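Local coordinates for protein UlvanLyase-PL25 (Pseudoalteromonas sp. PLSV, PDB 5UAS) that cleaves ulvan, the sulfated cell-wall polysaccharide of green seaweeds, as a beta-propeller polysaccharide lyase of family PL25, at residues 39-44 / 162-167; 93-98 / 435-440; 216-221 / 242-247; 300-305 / 323-328. All coordinates share one frame; numbering follows the deposited sequence.

The four contacts sit on different parts of a beta-propeller built from antiparallel sheets. Contact 1 lies near the centre of the chain, where the loop before strand 46-49 meets strand 165-169. Contact 2 lies at the surface, about 18 Å from contact 1 between centres, and its segments alternate with those of contact 1. Contacts 3 and 4 follow contact 1 and fall between the two segments of contact 2. Each pairs the strands of a beta hairpin, and their centres are about 17 Å apart. Contacts 1, 2 and 4 each bring a residue to the bound glycan, so distant parts of the chain build one substrate site. Contact 3 supplies a ligand of the nearby zinc.

Contact 1 of 4, residues 39-44 / 162-167; sequences AIVQHP and GTYNQA. With BDP (beta-D-glucopyranuronic acid), chain C.
His43 and Gln166 make the main polar link between the loop 39-44 and the segment 162-167. His43 NE2 donates to Gln166 OE1 at 2.9 Å. His43 CG stands between the backbone N and the carbonyl carbon (chi1 72°), which turns NE2 to this oxygen. The oxygen lies near the imidazole plane, with ring and amide planes 56° apart. Gln166 OE1 also accepts from the backbone of Ala225, and its NE2 reaches the carbonyl of Ala223, so the amide is held at both ends. The His43 ring also stacks with Trp224. Ala167 N gives a weak bond to His43 O at 3.4 Å.

Val41, Gln42 and Thr163 pack against Tyr164. Val41 CG1 meets Tyr164 CD1 at 3.7 Å, and CG2 of the same valine rests by Gln166 NE2. Gln42 NE2 comes obliquely to Tyr164 CD1 at 3.6 Å, with the amide and ring planes 40° apart. Its OE1 accepts from the substrate-binding Lys101. Thr163 CG2 sits over the centre of one ring face.

A water accepts from Asn165 N at 3.0 Å and weakly from Gln42 NE2. Tyr164 is the probable proton acceptor of the lyase reaction, and its OH lies 3.2 Å from O6A of BDP. The packing probably restricts the ring, and a weak bond between Tyr164 OH and Asn99 helps to place the hydroxyl near the uronate.

Contact 2 of 4, residues 93-98 / 435-440; sequences GKKFDN and SDEGIK. With 83Y (3-O-sulfo-alpha-L-rhamnopyranose), chain B.
Lys95 faces two acids of the turn 435-438, and the three side chains form a salt-bridge network. Lys95 NZ lies 3.0 Å from Asp436 OD1, which it meets on the syn side, 23° out of the carboxylate plane. A second bond to OD2 of that aspartate is weak. Lys95 NZ also reaches Glu437 OE2 at 3.1 Å, here on the anti lone pair. The lysine chain is fully extended, with CG anti to the backbone N (chi1 -175°), and this carries the ammonium across to both acids.

Van der Waals contact is made by Phe96. Phe96 CZ touches Glu437 CG at 3.6 Å, and Phe96 CE2 lies 3.4 Å from Asp436 O. Asp436 OD2 comes near the ring plane at the edge, with ring and carboxylate planes 81° apart.

Within the loop, Lys94 NZ donates to Phe96 O at 2.7 Å. Asn98 ND2 binds the sulfate oxygen O2S of 83Y at 3.3 Å. Lys101 and Asn36 also bind this sugar. One positive charge is thus shared by two carboxylates at the surface, where solvent would probably weaken the attraction. The bridge ties the segment 93-98, which carries Asn98, to the turn before strand 439-444.

Contact 3 of 4, residues 216-221 / 242-247; sequences DAVDSW and CWDGGA. With ZN (zinc ion), chain E.
Ala217 and Val218 run antiparallel to Trp243 and Cys242, with Val218 and Cys242 as the hydrogen-bonded pair. Val218 N donates to Cys242 O at 3.0 Å, and Cys242 N returns a bond to Val218 O at 3.2 Å. Two residues further along from Cys242, Asp244 N bonds almost straight to Asp216 O at 3.0 Å. Cys242 CB packs on Ser220 CB at 4.0 Å. Cys242 SG, anti to the backbone N (chi1 -164°), binds the zinc ion at 2.2 Å. His184, His240 and His254 complete a probably structural zinc site. The pairing belongs to the hairpin of strands 217-227 and 232-243 in the propeller, and a type II turn from Asp244 to Ala247 follows it. On the other face of the sheet, Ala217 CB packs against the Trp243 ring, 4.1 Å from CE3. Trp243 NE1 itself bonds to Glu257. The carboxylate of Asp244 lies close to the Asp216 carbonyl, Asp244 CG 3.3 Å from Asp216 O, and is balanced by salt bridges to Arg185 and Arg211. With an alanine at this place the carboxylate is gone, and both arginines would probably be left without this anionic mate. Ala247 CB closes in on Asp216 CB at 3.9 Å.

Contact 4 of 4, residues 300-305 / 323-328; sequences GELWTF and AGIDKG. With 83Y (3-O-sulfo-alpha-L-rhamnopyranose), chain B.
Trp303 and Gly324 form the tight part of the contact. They are an antiparallel hydrogen-bonded pair with two bonds of 2.9 Å, Trp303 N to Gly324 O and Gly324 N to Trp303 O. The second lies in the carbonyl plane of Trp303. Ala323 CA makes a CA-H...O contact with Trp303 O at 3.1 Å. On the opposite face of the sheet from Trp303, Ala323 CB lies 4.1 Å from both Thr304 CG2 and Leu302 CB. The hydroxyl of Thr304 is bound by Asp238.

Asp326 covers one face of the Trp303 indole. Its CB stands over the five-membered ring, 3.7 Å from the centroid and 22° off the normal, a CH-pi contact. CG is anti to the backbone N (chi1 171°), which lays the carboxylate along the ring with the planes 34° apart. Asp326 OD2 makes a salt bridge to Arg252, while Asp326 OD1 accepts from Gly328 N at 2.7 Å in an Asx turn. A glycine in place of Asp326 would probably uncover that face of the indole and leave Arg252 and the Gly328 amide without their mate.

The outer side is looser. Leu302 CD2 touches the exposed Ile325 at CG1, 3.7 Å away, and one water bridges Glu301 O and Asp326 N. Phe305 turns from the partner strand and brings its ring edge to O2 of 83Y, with CE1 3.3 Å away. This is the beta hairpin of strands 303-311 and 317-324 in a four-stranded antiparallel propeller sheet, and Phe305, near the start of its first strand, lines the glycan pocket.

Contact 1 of 4, residues 39-44 / 162-167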
# COMPACT_ATOMS: atom_id res chain seq x y z
N ALA A 39 5.19 -2.04 2.36
CA ALA A 39 4.87 -0.70 1.87
C ALA A 39 3.39 -0.45 2.12
O ALA A 39 2.60 -1.39 2.26
CB ALA A 39 5.21 -0.50 0.38
N ILE A 40 3.03 0.82 2.19
CA ILE A 40 1.64 1.16 2.46
C ILE A 40 0.75 0.79 1.28
O ILE A 40 -0.43 0.44 1.47
CB ILE A 40 1.54 2.65 2.83
CG1 ILE A 40 2.00 2.85 4.29
CG2 ILE A 40 0.10 3.18 2.58
CD1 ILE A 40 2.37 4.29 4.61
N VAL A 41 1.31 0.75 0.07
CA VAL A 41 0.44 0.52 -1.09
C VAL A 41 0.01 -0.95 -1.20
O VAL A 41 -1.12 -1.23 -1.64
CB VAL A 41 1.09 1.00 -2.39
CG1 VAL A 41 2.26 0.11 -2.76
CG2 VAL A 41 0.06 0.96 -3.54
N GLN A 42 0.86 -1.91 -0.80
CA GLN A 42 0.44 -3.31 -0.76
C GLN A 42 -0.26 -3.57 0.56
O GLN A 42 0.37 -3.80 1.61
CB GLN A 42 1.64 -4.24 -0.97
CG GLN A 42 2.14 -4.29 -2.39
CD GLN A 42 3.27 -3.33 -2.69
OE1 GLN A 42 3.79 -2.64 -1.81
NE2 GLN A 42 3.67 -3.29 -3.94
N HIS A 43 -1.59 -3.52 0.54
CA HIS A 43 -2.33 -3.59 1.80
C HIS A 43 -3.66 -4.29 1.58
O HIS A 43 -4.22 -4.24 0.46
CB HIS A 43 -2.59 -2.16 2.33
CG HIS A 43 -3.62 -1.43 1.54
ND1 HIS A 43 -4.94 -1.33 1.94
CD2 HIS A 43 -3.54 -0.83 0.33
CE1 HIS A 43 -5.62 -0.66 1.03
NE2 HIS A 43 -4.81 -0.36 0.03
N PRO A 44 -4.19 -4.96 2.61
CA PRO A 44 -3.55 -5.20 3.92
C PRO A 44 -2.30 -6.03 3.83
O PRO A 44 -2.26 -7.03 3.10
CB PRO A 44 -4.65 -5.97 4.71
CG PRO A 44 -5.94 -5.69 3.96
CD PRO A 44 -5.52 -5.58 2.53
N GLY A 162 -0.25 -7.26 -13.60
CA GLY A 162 -0.65 -6.57 -12.38
C GLY A 162 0.54 -6.05 -11.60
O GLY A 162 1.60 -6.68 -11.55
N THR A 163 0.34 -4.88 -10.99
CA THR A 163 1.20 -4.32 -9.95
C THR A 163 0.29 -3.66 -8.92
O THR A 163 -0.74 -3.08 -9.28
CB THR A 163 2.19 -3.24 -10.48
OG1 THR A 163 2.78 -3.62 -11.72
CG2 THR A 163 3.33 -3.03 -9.47
N TYR A 164 0.70 -3.74 -7.65
CA TYR A 164 0.10 -3.02 -6.52
C TYR A 164 -1.25 -3.58 -6.10
O TYR A 164 -2.26 -2.86 -6.11
CB TYR A 164 -0.03 -1.51 -6.82
CG TYR A 164 1.30 -0.89 -7.18
CD1 TYR A 164 2.37 -0.96 -6.31
CD2 TYR A 164 1.50 -0.31 -8.44
CE1 TYR A 164 3.61 -0.38 -6.63
CE2 TYR A 164 2.74 0.24 -8.79
CZ TYR A 164 3.79 0.20 -7.86
OH TYR A 164 5.02 0.73 -8.19
N ASN A 165 -1.25 -4.83 -5.66
CA ASN A 165 -2.45 -5.50 -5.18
C ASN A 165 -3.03 -4.86 -3.94
O ASN A 165 -2.34 -4.68 -2.93
CB ASN A 165 -2.13 -6.96 -4.87
CG ASN A 165 -1.71 -7.69 -6.09
OD1 ASN A 165 -2.40 -7.68 -7.11
ND2 ASN A 165 -0.55 -8.31 -6.02
N GLN A 166 -4.33 -4.59 -3.97
CA GLN A 166 -5.03 -4.08 -2.81
C GLN A 166 -6.34 -4.83 -2.73
O GLN A 166 -7.14 -4.75 -3.66
CB GLN A 166 -5.23 -2.56 -2.91
CG GLN A 166 -3.89 -1.90 -3.25
CD GLN A 166 -4.00 -0.41 -3.52
OE1 GLN A 166 -4.63 0.32 -2.76
NE2 GLN A 166 -3.34 0.04 -4.55
N ALA A 167 -6.53 -5.59 -1.66
CA ALA A 167 -7.61 -6.56 -1.58
C ALA A 167 -8.63 -6.11 -0.54
O ALA A 167 -8.26 -5.83 0.60
CB ALA A 167 -7.07 -7.95 -1.23
C1 BDP C . 9.73 1.10 -11.23
C2 BDP C . 10.22 2.34 -10.44
C3 BDP C . 8.99 3.12 -10.09
C4 BDP C . 8.00 2.32 -9.34
C5 BDP C . 7.64 1.10 -10.08
C6 BDP C . 6.44 1.17 -11.08
O2 BDP C . 10.94 1.90 -9.28
O3 BDP C . 8.43 3.81 -11.22
O4 BDP C . 8.20 2.05 -7.94
O5 BDP C . 8.70 0.33 -10.55
O6A BDP C . 5.60 2.08 -11.01
O6B BDP C . 6.30 0.27 -11.93
O HOH W 1 1.63 -5.57 -5.31

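Contact 2 of 4, residues 93-98 / 435-440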
# COMPACT_ATOMS: atom_id res chain seq x y z
N GLY A 93 19.38 -6.93 -13.83
CA GLY A 93 18.52 -5.82 -13.45
C GLY A 93 18.72 -5.45 -11.99
O GLY A 93 19.70 -5.81 -11.35
N LYS A 94 17.75 -4.70 -11.47
CA LYS A 94 17.79 -4.29 -10.07
C LYS A 94 17.91 -5.52 -9.17
O LYS A 94 17.31 -6.56 -9.44
CB LYS A 94 16.53 -3.49 -9.74
CG LYS A 94 16.62 -2.66 -8.49
CD LYS A 94 15.53 -1.58 -8.47
CE LYS A 94 15.55 -0.80 -7.15
NZ LYS A 94 15.20 -1.64 -5.96
N LYS A 95 18.70 -5.40 -8.10
CA LYS A 95 18.88 -6.53 -7.20
C LYS A 95 17.54 -7.01 -6.66
O LYS A 95 17.21 -8.20 -6.77
CB LYS A 95 19.84 -6.18 -6.06
CG LYS A 95 20.14 -7.38 -5.16
CD LYS A 95 21.18 -7.09 -4.08
CE LYS A 95 21.40 -8.32 -3.19
NZ LYS A 95 22.21 -8.02 -1.97
N PHE A 96 16.76 -6.10 -6.06
CA PHE A 96 15.41 -6.39 -5.60
C PHE A 96 14.42 -5.45 -6.27
O PHE A 96 14.66 -4.24 -6.40
CB PHE A 96 15.32 -6.29 -4.07
CG PHE A 96 16.13 -7.34 -3.36
CD1 PHE A 96 15.72 -8.66 -3.36
CD2 PHE A 96 17.33 -7.01 -2.75
CE1 PHE A 96 16.48 -9.64 -2.74
CE2 PHE A 96 18.07 -7.99 -2.12
CZ PHE A 96 17.65 -9.29 -2.12
N ASP A 97 13.32 -6.02 -6.72
CA ASP A 97 12.27 -5.26 -7.39
C ASP A 97 11.29 -4.66 -6.39
O ASP A 97 11.04 -3.44 -6.42
CB ASP A 97 11.57 -6.19 -8.38
CG ASP A 97 10.46 -5.51 -9.12
OD1 ASP A 97 9.52 -5.05 -8.45
OD2 ASP A 97 10.53 -5.46 -10.35
N ASN A 98 10.73 -5.48 -5.49
CA ASN A 98 9.90 -5.11 -4.36
C ASN A 98 8.44 -4.83 -4.70
O ASN A 98 7.62 -4.74 -3.77
CB ASN A 98 10.43 -3.87 -3.61
CG ASN A 98 11.86 -4.03 -3.13
OD1 ASN A 98 12.21 -5.01 -2.47
ND2 ASN A 98 12.70 -3.05 -3.45
N SER A 435 20.86 -3.62 5.75
CA SER A 435 21.23 -3.93 4.38
C SER A 435 19.96 -4.34 3.65
O SER A 435 18.84 -4.12 4.13
CB SER A 435 22.28 -5.03 4.34
OG SER A 435 21.72 -6.27 4.70
N ASP A 436 20.10 -4.93 2.47
CA ASP A 436 18.91 -5.31 1.74
C ASP A 436 18.56 -6.79 1.89
O ASP A 436 17.68 -7.27 1.17
CB ASP A 436 19.02 -4.92 0.26
CG ASP A 436 20.21 -5.54 -0.43
OD1 ASP A 436 20.86 -6.42 0.15
OD2 ASP A 436 20.49 -5.13 -1.58
N GLU A 437 19.20 -7.51 2.81
CA GLU A 437 18.80 -8.87 3.15
C GLU A 437 18.85 -9.03 4.67
O GLU A 437 19.37 -8.17 5.38
CB GLU A 437 19.67 -9.91 2.44
CG GLU A 437 19.62 -9.83 0.90
CD GLU A 437 20.45 -10.93 0.25
OE1 GLU A 437 20.30 -12.10 0.65
OE2 GLU A 437 21.27 -10.63 -0.65
N GLY A 438 18.28 -10.13 5.16
CA GLY A 438 18.30 -10.40 6.59
C GLY A 438 17.58 -9.37 7.42
O GLY A 438 17.98 -9.09 8.56
N ILE A 439 16.49 -8.82 6.88
CA ILE A 439 15.83 -7.67 7.48
C ILE A 439 14.88 -8.12 8.58
O ILE A 439 14.02 -8.99 8.38
CB ILE A 439 15.08 -6.87 6.39
CG1 ILE A 439 16.11 -6.28 5.42
CG2 ILE A 439 14.20 -5.76 6.99
CD1 ILE A 439 15.42 -5.56 4.24
N LYS A 440 15.05 -7.54 9.78
CA LYS A 440 14.20 -7.90 10.90
C LYS A 440 12.82 -7.25 10.78
O LYS A 440 12.69 -6.06 10.45
CB LYS A 440 14.86 -7.53 12.23
CG LYS A 440 16.15 -8.30 12.49
CD LYS A 440 16.75 -7.87 13.84
CE LYS A 440 17.97 -8.74 14.19
NZ LYS A 440 19.10 -8.54 13.25
C1 83Y B . 7.45 2.79 -6.97
C2 83Y B . 7.47 1.93 -5.71
C3 83Y B . 8.91 1.76 -5.18
C4 83Y B . 9.65 3.09 -5.03
C5 83Y B . 9.50 3.91 -6.30
C6 83Y B . 10.06 5.32 -6.08
O1S 83Y B . 8.76 -0.82 -2.43
O2 83Y B . 6.66 2.54 -4.74
O2S 83Y B . 10.71 -0.47 -3.96
O3 83Y B . 8.83 1.10 -3.94
O3S 83Y B . 8.55 -1.17 -4.78
O5 83Y B . 8.14 4.01 -6.74
S 83Y B . 9.25 -0.40 -3.76
O4 83Y B . 11.07 2.85 -4.87

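Contact 3 of 4, residues 216-221 / 242-247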
# COMPACT_ATOMS: atom_id res chain seq x y z
N ASP A 216 4.70 15.11 -24.80
CA ASP A 216 5.16 13.76 -25.14
C ASP A 216 5.25 12.91 -23.87
O ASP A 216 6.32 12.47 -23.44
CB ASP A 216 6.49 13.82 -25.87
CG ASP A 216 6.37 14.40 -27.27
OD1 ASP A 216 5.27 14.36 -27.85
OD2 ASP A 216 7.40 14.88 -27.79
N ALA A 217 4.08 12.68 -23.28
CA ALA A 217 3.97 11.85 -22.10
C ALA A 217 2.68 11.05 -22.18
O ALA A 217 1.78 11.37 -22.97
CB ALA A 217 3.99 12.68 -20.81
N VAL A 218 2.60 10.02 -21.34
CA VAL A 218 1.41 9.20 -21.16
C VAL A 218 0.83 9.49 -19.78
O VAL A 218 1.58 9.55 -18.79
CB VAL A 218 1.76 7.70 -21.29
CG1 VAL A 218 0.53 6.82 -21.09
CG2 VAL A 218 2.44 7.43 -22.61
N ASP A 219 -0.49 9.64 -19.70
CA ASP A 219 -1.18 9.65 -18.41
C ASP A 219 -0.99 8.34 -17.66
O ASP A 219 -1.28 7.25 -18.17
CB ASP A 219 -2.69 9.87 -18.59
CG ASP A 219 -3.04 11.22 -19.14
OD1 ASP A 219 -2.26 12.21 -18.99
OD2 ASP A 219 -4.13 11.30 -19.74
N SER A 220 -0.57 8.44 -16.39
CA SER A 220 -0.27 7.30 -15.54
C SER A 220 -0.69 7.64 -14.11
O SER A 220 -0.76 8.81 -13.74
CB SER A 220 1.23 6.95 -15.62
OG SER A 220 1.57 5.78 -14.90
N TRP A 221 -0.91 6.60 -13.31
CA TRP A 221 -1.56 6.82 -12.02
C TRP A 221 -1.01 5.90 -10.95
O TRP A 221 -0.50 4.81 -11.23
CB TRP A 221 -3.07 6.55 -12.08
CG TRP A 221 -3.79 7.35 -13.10
CD1 TRP A 221 -4.15 6.93 -14.35
CD2 TRP A 221 -4.30 8.68 -12.96
NE1 TRP A 221 -4.83 7.92 -15.00
CE2 TRP A 221 -4.93 9.01 -14.18
CE3 TRP A 221 -4.27 9.63 -11.93
CZ2 TRP A 221 -5.55 10.26 -14.40
CZ3 TRP A 221 -4.86 10.86 -12.15
CH2 TRP A 221 -5.50 11.18 -13.38
N CYS A 242 4.25 10.41 -17.24
CA CYS A 242 5.12 9.34 -17.73
C CYS A 242 5.77 9.79 -19.03
O CYS A 242 5.26 9.56 -20.13
CB CYS A 242 4.33 8.04 -17.89
SG CYS A 242 5.39 6.58 -18.06
N TRP A 243 6.93 10.43 -18.90
CA TRP A 243 7.60 11.06 -20.03
C TRP A 243 8.18 10.01 -20.97
O TRP A 243 8.75 9.00 -20.54
CB TRP A 243 8.74 11.97 -19.56
CG TRP A 243 8.31 13.24 -18.90
CD1 TRP A 243 8.33 13.53 -17.56
CD2 TRP A 243 7.79 14.41 -19.56
NE1 TRP A 243 7.85 14.81 -17.35
CE2 TRP A 243 7.51 15.36 -18.55
CE3 TRP A 243 7.53 14.75 -20.89
CZ2 TRP A 243 7.01 16.64 -18.85
CZ3 TRP A 243 7.02 16.01 -21.18
CH2 TRP A 243 6.76 16.93 -20.17
N ASP A 244 8.04 10.26 -22.27
CA ASP A 244 8.79 9.47 -23.24
C ASP A 244 10.28 9.68 -23.01
O ASP A 244 10.71 10.70 -22.49
CB ASP A 244 8.41 9.87 -24.68
CG ASP A 244 6.94 9.61 -25.00
OD1 ASP A 244 6.27 8.93 -24.19
OD2 ASP A 244 6.46 10.10 -26.05
N GLY A 245 11.07 8.69 -23.42
CA GLY A 245 12.51 8.88 -23.38
C GLY A 245 12.93 10.10 -24.18
O GLY A 245 12.48 10.29 -25.31
N GLY A 246 13.78 10.95 -23.60
CA GLY A 246 14.25 12.15 -24.27
C GLY A 246 13.30 13.33 -24.27
O GLY A 246 13.67 14.40 -24.76
N ALA A 247 12.09 13.17 -23.74
CA ALA A 247 11.14 14.27 -23.67
C ALA A 247 11.46 15.15 -22.47
O ALA A 247 12.44 14.93 -21.75
CB ALA A 247 9.71 13.73 -23.59
ZN ZN E . 6.50 6.34 -16.15

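Contact 4 of 4, residues 300-305 / 323-328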
# COMPACT_ATOMS: atom_id res chain seq x y z
N GLY A 300 1.41 21.69 -6.93
CA GLY A 300 2.27 22.58 -7.69
C GLY A 300 3.42 21.81 -8.31
O GLY A 300 3.24 20.75 -8.93
N GLU A 301 4.63 22.35 -8.14
CA GLU A 301 5.81 21.69 -8.66
C GLU A 301 6.32 20.58 -7.75
O GLU A 301 7.24 19.85 -8.15
CB GLU A 301 6.92 22.70 -8.91
CG GLU A 301 6.56 23.73 -9.96
CD GLU A 301 7.56 24.87 -10.05
OE1 GLU A 301 8.67 24.72 -9.50
OE2 GLU A 301 7.23 25.90 -10.66
N LEU A 302 5.74 20.40 -6.56
CA LEU A 302 6.20 19.34 -5.66
C LEU A 302 5.86 17.98 -6.24
O LEU A 302 4.76 17.77 -6.76
CB LEU A 302 5.54 19.45 -4.29
CG LEU A 302 5.77 20.74 -3.50
CD1 LEU A 302 5.06 20.67 -2.16
CD2 LEU A 302 7.26 21.00 -3.31
N TRP A 303 6.80 17.05 -6.12
CA TRP A 303 6.61 15.68 -6.59
C TRP A 303 6.01 14.84 -5.47
O TRP A 303 6.41 14.97 -4.30
CB TRP A 303 7.93 15.06 -7.02
CG TRP A 303 8.55 15.56 -8.29
CD1 TRP A 303 8.40 16.79 -8.88
CD2 TRP A 303 9.44 14.82 -9.14
NE1 TRP A 303 9.14 16.85 -10.05
CE2 TRP A 303 9.77 15.65 -10.23
CE3 TRP A 303 9.98 13.51 -9.10
CZ2 TRP A 303 10.64 15.24 -11.25
CZ3 TRP A 303 10.83 13.10 -10.12
CH2 TRP A 303 11.15 13.96 -11.18
N THR A 304 5.08 13.97 -5.82
CA THR A 304 4.29 13.26 -4.82
C THR A 304 4.66 11.79 -4.76
O THR A 304 5.26 11.23 -5.68
CB THR A 304 2.79 13.39 -5.13
OG1 THR A 304 2.56 13.01 -6.50
CG2 THR A 304 2.36 14.83 -4.93
N PHE A 305 4.29 11.18 -3.64
CA PHE A 305 4.30 9.74 -3.48
C PHE A 305 3.06 9.42 -2.67
O PHE A 305 2.89 9.97 -1.58
CB PHE A 305 5.59 9.24 -2.78
CG PHE A 305 5.70 7.76 -2.69
CD1 PHE A 305 6.14 7.03 -3.79
CD2 PHE A 305 5.37 7.09 -1.52
CE1 PHE A 305 6.20 5.66 -3.75
CE2 PHE A 305 5.46 5.71 -1.45
CZ PHE A 305 5.91 4.99 -2.57
N ALA A 323 4.87 14.54 -0.35
CA ALA A 323 5.33 15.41 -1.43
C ALA A 323 6.66 16.04 -1.05
O ALA A 323 6.95 16.20 0.14
CB ALA A 323 4.29 16.50 -1.72
N GLY A 324 7.44 16.43 -2.05
CA GLY A 324 8.73 17.03 -1.76
C GLY A 324 9.28 17.77 -2.96
O GLY A 324 8.87 17.56 -4.10
N ILE A 325 10.23 18.66 -2.67
CA ILE A 325 10.86 19.46 -3.71
C ILE A 325 11.68 18.56 -4.64
O ILE A 325 12.43 17.69 -4.19
CB ILE A 325 11.72 20.55 -3.07
CG1 ILE A 325 10.83 21.55 -2.33
CG2 ILE A 325 12.57 21.26 -4.12
CD1 ILE A 325 11.53 22.30 -1.16
N ASP A 326 11.52 18.78 -5.94
CA ASP A 326 12.35 18.12 -6.95
C ASP A 326 13.76 18.70 -6.90
O ASP A 326 13.94 19.91 -7.12
CB ASP A 326 11.74 18.29 -8.34
CG ASP A 326 12.65 17.81 -9.48
OD1 ASP A 326 13.60 17.01 -9.26
OD2 ASP A 326 12.40 18.26 -10.62
N LYS A 327 14.74 17.86 -6.60
CA LYS A 327 16.13 18.28 -6.55
C LYS A 327 16.93 17.81 -7.75
O LYS A 327 18.16 17.90 -7.73
CB LYS A 327 16.80 17.77 -5.27
CG LYS A 327 16.27 18.38 -3.98
CD LYS A 327 17.28 18.22 -2.85
CE LYS A 327 16.94 17.06 -1.92
NZ LYS A 327 16.73 17.54 -0.52
N GLY A 328 16.27 17.30 -8.79
CA GLY A 328 16.93 16.86 -9.99
C GLY A 328 17.21 15.36 -10.05
O GLY A 328 17.63 14.88 -11.11
C1 83Y B . 7.45 2.79 -6.97
C2 83Y B . 7.47 1.93 -5.71
C3 83Y B . 8.91 1.76 -5.18
C4 83Y B . 9.65 3.09 -5.03
C5 83Y B . 9.50 3.91 -6.30
C6 83Y B . 10.06 5.32 -6.08
O1S 83Y B . 8.76 -0.82 -2.43
O2 83Y B . 6.66 2.54 -4.74
O2S 83Y B . 10.71 -0.47 -3.96
O3 83Y B . 8.83 1.10 -3.94
O3S 83Y B . 8.55 -1.17 -4.78
O5 83Y B . 8.14 4.01 -6.74
S 83Y B . 9.25 -0.40 -3.76
O4 83Y B . 11.07 2.85 -4.87
O HOH W 2 9.62 20.53 -6.77